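Local structure of pectate lyase/Amb allergen (Acidovorax citrulli, 4HWV) at residues 339-353 against 369-383. The protein probably cleaves pectate, a plant cell-wall polysaccharide, as a secreted, calcium-binding lyase of polysaccharide lyase family 1. Sequence-based numbering, arbitrary orientation.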
loop_
_atom_site.group_PDB
_atom_site.type_symbol
_atom_site.label_atom_id
_atom_site.label_comp_id
_atom_site.label_asym_id
_atom_site.label_seq_id
_atom_site.Cartn_x
_atom_site.Cartn_y
_atom_site.Cartn_z
ATOM N N ALA A 339 9.572 18.915 11.826
ATOM C CA ALA A 339 10.867 18.254 11.622
ATOM C C ALA A 339 11.595 18.139 12.966
ATOM O O ALA A 339 11.287 18.890 13.905
ATOM C CB ALA A 339 11.727 19.069 10.638
ATOM N N ARG A 340 12.567 17.232 13.052
ATOM C CA ARG A 340 13.417 17.146 14.238
ATOM C C ARG A 340 14.722 17.888 13.949
ATOM O O ARG A 340 15.489 17.476 13.070
ATOM C CB ARG A 340 13.720 15.693 14.611
ATOM C CG ARG A 340 14.361 15.542 15.983
ATOM C CD ARG A 340 15.143 14.227 16.152
ATOM N NE ARG A 340 15.438 13.996 17.570
ATOM C CZ ARG A 340 16.381 14.650 18.254
ATOM N NH1 ARG A 340 17.147 15.559 17.656
ATOM N NH2 ARG A 340 16.551 14.403 19.552
ATOM N N VAL A 341 14.973 18.983 14.668
ATOM C CA VAL A 341 16.055 19.898 14.302
ATOM C C VAL A 341 17.191 20.002 15.313
ATOM O O VAL A 341 16.999 20.504 16.433
ATOM C CB VAL A 341 15.500 21.303 14.041
ATOM C CG1 VAL A 341 16.642 22.233 13.649
ATOM C CG2 VAL A 341 14.408 21.242 12.964
ATOM N N ARG A 342 18.369 19.528 14.911
ATOM C CA ARG A 342 19.623 19.809 15.634
ATOM C C ARG A 342 20.460 20.772 14.808
ATOM O O ARG A 342 20.429 20.698 13.587
ATOM C CB ARG A 342 20.485 18.558 15.834
ATOM C CG ARG A 342 19.873 17.464 16.681
ATOM C CD ARG A 342 20.831 16.282 16.693
ATOM N NE ARG A 342 20.478 15.221 17.632
ATOM C CZ ARG A 342 19.966 14.041 17.300
ATOM N NH1 ARG A 342 19.734 13.729 16.038
ATOM N NH2 ARG A 342 19.720 13.146 18.253
ATOM N N TYR A 343 21.190 21.664 15.488
ATOM C CA TYR A 343 22.280 22.476 14.913
ATOM C C TYR A 343 21.904 23.502 13.857
ATOM O O TYR A 343 22.527 24.546 13.814
ATOM C CB TYR A 343 23.486 21.611 14.472
ATOM C CG TYR A 343 24.197 21.076 15.698
ATOM C CD1 TYR A 343 24.956 21.926 16.513
ATOM C CD2 TYR A 343 24.037 19.753 16.102
ATOM C CE1 TYR A 343 25.557 21.463 17.674
ATOM C CE2 TYR A 343 24.634 19.282 17.262
ATOM C CZ TYR A 343 25.381 20.146 18.047
ATOM O OH TYR A 343 25.971 19.705 19.206
ATOM N N GLY A 344 20.894 23.230 13.030
ATOM C CA GLY A 344 20.573 24.115 11.919
ATOM C C GLY A 344 19.608 25.248 12.241
ATOM O O GLY A 344 18.879 25.214 13.242
ATOM N N MET A 345 19.609 26.258 11.375
ATOM C CA MET A 345 18.619 27.337 11.393
ATOM C C MET A 345 17.498 26.941 10.447
ATOM O O MET A 345 17.657 26.983 9.227
ATOM C CB MET A 345 19.273 28.655 10.982
ATOM C CG MET A 345 20.425 29.009 11.935
ATOM S SD MET A 345 21.622 30.168 11.259
ATOM C CE MET A 345 20.595 31.586 11.349
ATOM N N VAL A 346 16.385 26.497 11.014
ATOM C CA VAL A 346 15.314 25.878 10.233
ATOM C C VAL A 346 14.020 26.681 10.364
ATOM O O VAL A 346 13.556 26.975 11.473
ATOM C CB VAL A 346 15.098 24.426 10.670
ATOM C CG1 VAL A 346 13.905 23.791 9.960
ATOM C CG2 VAL A 346 16.363 23.622 10.401
ATOM N N HIS A 347 13.474 27.067 9.212
ATOM C CA HIS A 347 12.280 27.889 9.125
ATOM C C HIS A 347 11.144 27.025 8.595
ATOM O O HIS A 347 11.277 26.438 7.524
ATOM C CB HIS A 347 12.591 29.051 8.168
ATOM C CG HIS A 347 11.502 30.068 8.016
ATOM N ND1 HIS A 347 11.463 30.913 6.926
ATOM C CD2 HIS A 347 10.458 30.422 8.809
ATOM C CE1 HIS A 347 10.454 31.752 7.054
ATOM N NE2 HIS A 347 9.815 31.470 8.179
ATOM N N LEU A 348 10.042 26.941 9.338
ATOM C CA LEU A 348 8.857 26.205 8.864
ATOM C C LEU A 348 7.717 27.201 8.822
ATOM O O LEU A 348 7.318 27.726 9.858
ATOM C CB LEU A 348 8.473 25.051 9.806
ATOM C CG LEU A 348 9.579 24.012 10.023
ATOM C CD1 LEU A 348 10.303 24.263 11.343
ATOM C CD2 LEU A 348 9.035 22.585 9.929
ATOM N N TYR A 349 7.222 27.499 7.627
ATOM C CA TYR A 349 6.099 28.413 7.522
ATOM C C TYR A 349 5.021 27.935 6.567
ATOM O O TYR A 349 5.312 27.304 5.561
ATOM C CB TYR A 349 6.548 29.848 7.177
ATOM C CG TYR A 349 7.109 30.125 5.792
ATOM C CD1 TYR A 349 8.460 29.928 5.502
ATOM C CD2 TYR A 349 6.303 30.660 4.782
ATOM C CE1 TYR A 349 8.974 30.245 4.249
ATOM C CE2 TYR A 349 6.815 30.958 3.528
ATOM C CZ TYR A 349 8.141 30.752 3.272
ATOM O OH TYR A 349 8.652 31.052 2.016
ATOM N N ASN A 350 3.767 28.207 6.916
ATOM C CA ASN A 350 2.654 27.903 6.016
ATOM C C ASN A 350 2.649 26.438 5.580
ATOM O O ASN A 350 2.474 26.133 4.395
ATOM C CB ASN A 350 2.658 28.804 4.769
ATOM C CG ASN A 350 2.312 30.262 5.061
ATOM O OD1 ASN A 350 2.729 31.128 4.312
ATOM N ND2 ASN A 350 1.496 30.531 6.099
ATOM N N ASN A 351 2.851 25.539 6.536
ATOM C CA ASN A 351 2.630 24.119 6.282
ATOM C C ASN A 351 1.315 23.685 6.925
ATOM O O ASN A 351 0.839 24.325 7.867
ATOM C CB ASN A 351 3.779 23.288 6.849
ATOM C CG ASN A 351 5.107 23.706 6.287
ATOM O OD1 ASN A 351 5.420 23.427 5.122
ATOM N ND2 ASN A 351 5.888 24.425 7.089
ATOM N N TYR A 352 0.722 22.627 6.379
ATOM C CA TYR A 352 -0.499 22.044 6.926
ATOM C C TYR A 352 -0.177 20.646 7.427
ATOM O O TYR A 352 0.150 19.752 6.637
ATOM C CB TYR A 352 -1.575 21.966 5.844
ATOM C CG TYR A 352 -2.849 21.266 6.259
ATOM C CD1 TYR A 352 -3.334 21.350 7.561
ATOM C CD2 TYR A 352 -3.595 20.556 5.335
ATOM C CE1 TYR A 352 -4.510 20.719 7.929
ATOM C CE2 TYR A 352 -4.773 19.917 5.696
ATOM C CZ TYR A 352 -5.223 20.010 6.995
ATOM O OH TYR A 352 -6.406 19.405 7.360
ATOM N N TYR A 353 -0.258 20.472 8.744
ATOM C CA TYR A 353 -0.101 19.178 9.390
ATOM C C TYR A 353 -1.478 18.580 9.598
ATOM O O TYR A 353 -2.374 19.246 10.121
ATOM C CB TYR A 353 0.528 19.360 10.761
ATOM C CG TYR A 353 1.941 19.890 10.792
ATOM C CD1 TYR A 353 2.218 21.261 10.665
ATOM C CD2 TYR A 353 3.009 19.025 11.010
ATOM C CE1 TYR A 353 3.529 21.732 10.745
ATOM C CE2 TYR A 353 4.311 19.484 11.083
ATOM C CZ TYR A 353 4.570 20.835 10.965
ATOM O OH TYR A 353 5.864 21.296 11.047
ATOM N N MET A 369 7.104 19.244 15.701
ATOM C CA MET A 369 8.416 19.878 15.611
ATOM C C MET A 369 9.195 19.587 16.880
ATOM O O MET A 369 8.654 19.703 17.982
ATOM C CB MET A 369 8.255 21.397 15.528
ATOM C CG MET A 369 7.402 21.879 14.414
ATOM S SD MET A 369 7.296 23.665 14.539
ATOM C CE MET A 369 5.869 23.868 13.467
ATOM N N THR A 370 10.462 19.226 16.733
ATOM C CA THR A 370 11.318 19.034 17.903
ATOM C C THR A 370 12.505 19.976 17.832
ATOM O O THR A 370 13.274 19.956 16.864
ATOM C CB THR A 370 11.834 17.591 17.999
ATOM O OG1 THR A 370 10.717 16.710 18.158
ATOM C CG2 THR A 370 12.790 17.435 19.173
ATOM N N LEU A 371 12.630 20.823 18.848
ATOM C CA LEU A 371 13.861 21.590 19.052
ATOM C C LEU A 371 14.902 20.654 19.645
ATOM O O LEU A 371 14.878 20.375 20.842
ATOM C CB LEU A 371 13.626 22.779 19.993
ATOM C CG LEU A 371 14.878 23.567 20.394
ATOM C CD1 LEU A 371 15.590 24.135 19.187
ATOM C CD2 LEU A 371 14.512 24.680 21.384
ATOM N N GLY A 372 15.782 20.135 18.799
ATOM C CA GLY A 372 16.896 19.340 19.255
ATOM C C GLY A 372 18.133 20.170 19.513
ATOM O O GLY A 372 18.102 21.408 19.527
ATOM N N GLN A 373 19.234 19.461 19.719
ATOM C CA GLN A 373 20.451 20.073 20.237
ATOM C C GLN A 373 20.951 21.201 19.355
ATOM O O GLN A 373 21.313 20.959 18.207
ATOM C CB GLN A 373 21.541 19.020 20.355
ATOM C CG GLN A 373 22.750 19.519 21.138
ATOM C CD GLN A 373 22.421 19.848 22.564
ATOM O OE1 GLN A 373 21.628 19.158 23.203
ATOM N NE2 GLN A 373 23.034 20.911 23.082
ATOM N N SER A 374 20.964 22.420 19.899
ATOM C CA SER A 374 21.464 23.619 19.202
ATOM C C SER A 374 20.672 23.964 17.939
ATOM O O SER A 374 21.123 24.746 17.106
ATOM C CB SER A 374 22.958 23.520 18.887
ATOM O OG SER A 374 23.722 23.436 20.080
ATOM N N GLY A 375 19.478 23.398 17.801
ATOM C CA GLY A 375 18.599 23.787 16.716
ATOM C C GLY A 375 18.101 25.208 16.919
ATOM O O GLY A 375 18.037 25.717 18.037
ATOM N N LYS A 376 17.730 25.850 15.823
ATOM C CA LYS A 376 17.203 27.208 15.881
ATOM C C LYS A 376 15.985 27.247 14.968
ATOM O O LYS A 376 16.094 27.414 13.745
ATOM C CB LYS A 376 18.285 28.221 15.496
ATOM C CG LYS A 376 19.488 28.168 16.457
ATOM C CD LYS A 376 20.630 29.068 16.059
ATOM C CE LYS A 376 21.850 28.740 16.924
ATOM N NZ LYS A 376 22.316 27.330 16.684
ATOM N N VAL A 377 14.829 27.026 15.576
ATOM C CA VAL A 377 13.589 26.784 14.847
ATOM C C VAL A 377 12.734 28.040 14.824
ATOM O O VAL A 377 12.552 28.709 15.847
ATOM C CB VAL A 377 12.805 25.609 15.481
ATOM C CG1 VAL A 377 11.469 25.426 14.801
ATOM C CG2 VAL A 377 13.640 24.333 15.426
ATOM N N HIS A 378 12.227 28.376 13.639
ATOM C CA HIS A 378 11.389 29.566 13.472
ATOM C C HIS A 378 10.131 29.109 12.733
ATOM O O HIS A 378 10.210 28.735 11.557
ATOM C CB HIS A 378 12.147 30.615 12.643
ATOM C CG HIS A 378 11.561 31.990 12.702
ATOM N ND1 HIS A 378 11.988 32.930 13.611
ATOM C CD2 HIS A 378 10.608 32.595 11.945
ATOM C CE1 HIS A 378 11.306 34.048 13.432
ATOM N NE2 HIS A 378 10.473 33.877 12.419
ATOM N N ALA A 379 8.989 29.133 13.417
ATOM C CA ALA A 379 7.748 28.563 12.876
ATOM C C ALA A 379 6.691 29.645 12.737
ATOM O O ALA A 379 6.355 30.298 13.716
ATOM C CB ALA A 379 7.231 27.462 13.801
ATOM N N GLU A 380 6.148 29.816 11.533
ATOM C CA GLU A 380 5.158 30.870 11.301
ATOM C C GLU A 380 3.955 30.376 10.512
ATOM O O GLU A 380 4.110 29.762 9.449
ATOM C CB GLU A 380 5.788 32.050 10.547
ATOM C CG GLU A 380 6.811 32.811 11.386
ATOM C CD GLU A 380 7.681 33.748 10.583
ATOM O OE1 GLU A 380 8.145 33.346 9.500
ATOM O OE2 GLU A 380 7.918 34.877 11.055
ATOM N N ASN A 381 2.763 30.700 11.016
ATOM C CA ASN A 381 1.515 30.473 10.281
ATOM C C ASN A 381 1.368 29.052 9.738
ATOM O O ASN A 381 0.997 28.836 8.580
ATOM C CB ASN A 381 1.314 31.526 9.179
ATOM C CG ASN A 381 1.148 32.931 9.745
ATOM O OD1 ASN A 381 1.544 33.224 10.880
ATOM N ND2 ASN A 381 0.584 33.813 8.933
ATOM N N ASN A 382 1.656 28.091 10.604
ATOM C CA ASN A 382 1.399 26.687 10.302
ATOM C C ASN A 382 0.033 26.315 10.862
ATOM O O ASN A 382 -0.345 26.771 11.954
ATOM C CB ASN A 382 2.469 25.793 10.924
ATOM C CG ASN A 382 3.849 26.055 10.333
ATOM O OD1 ASN A 382 4.138 25.626 9.219
ATOM N ND2 ASN A 382 4.699 26.768 11.073
ATOM N N VAL A 383 -0.691 25.476 10.124
ATOM C CA VAL A 383 -1.980 24.955 10.568
ATOM C C VAL A 383 -1.855 23.484 10.889
ATOM O O VAL A 383 -1.268 22.737 10.117
ATOM C CB VAL A 383 -3.045 25.137 9.489
ATOM C CG1 VAL A 383 -4.362 24.460 9.901
ATOM C CG2 VAL A 383 -3.247 26.602 9.195
HETATM O O HOH W 1 18.595 16.546 20.252
HETATM O O HOH W 2 22.520 27.187 13.913
HETATM O O HOH W 3 25.374 21.683 21.297
#
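Asn-351 and Asn-382 extend in parallel from neighbouring coils, their amide planes only 7° apart. Asn-382 OD1 takes two N-H groups from its neighbour, the backbone N and the side-chain ND2 of Asn-351, each at 3.0 Å. The other end of the same amide reaches back: Asn-382 ND2 sits above the carbonyl plane of Leu-348 and donates to its O at 3.0 Å, while Glu-380 N approaches that oxygen in plane. Both ends of the Asn-382 amide are therefore held by 339-353, OD1 at the Asn-351 bend and ND2 on strand 345-349, which fixes the amide's rotation. This edge-on pairing is one step of an asparagine ladder, as in the parallel beta-helix of pectate lyases; strands 345-349 and 376-380 run nearly parallel, Met-345 pairing with Lys-376 through to Tyr-349 with Glu-380, one residue out of step with the Arg-340 and Thr-370 ladder. Beside the asparagines in the interior, Leu-348 CD1 meets Val-377 CG1 at 3.8 Å, and Val-377 CG2 packs on Val-341 CB. On the other face of the sheet, also buried, His-347 carries its CG anti to the backbone N (chi1 -176°), and its NE2 donates to Glu-380 OE1 at 2.8 Å, from the anti side and tilted out of the plane of a carboxylate turned 62° from the ring. Tyr-462 also bonds OE1, and Tyr-460 holds His-347 ND1. His-378 directs its edge toward the face of His-347 in an offset T-shaped pair, centroids 5.5 Å apart. At the opposite end, Tyr-343 lays one ring face over Gln-373 O; one water links Tyr-343 OH, Gln-373 NE2 and Ser-374 OG, and Asp-310 O also bonds the phenol.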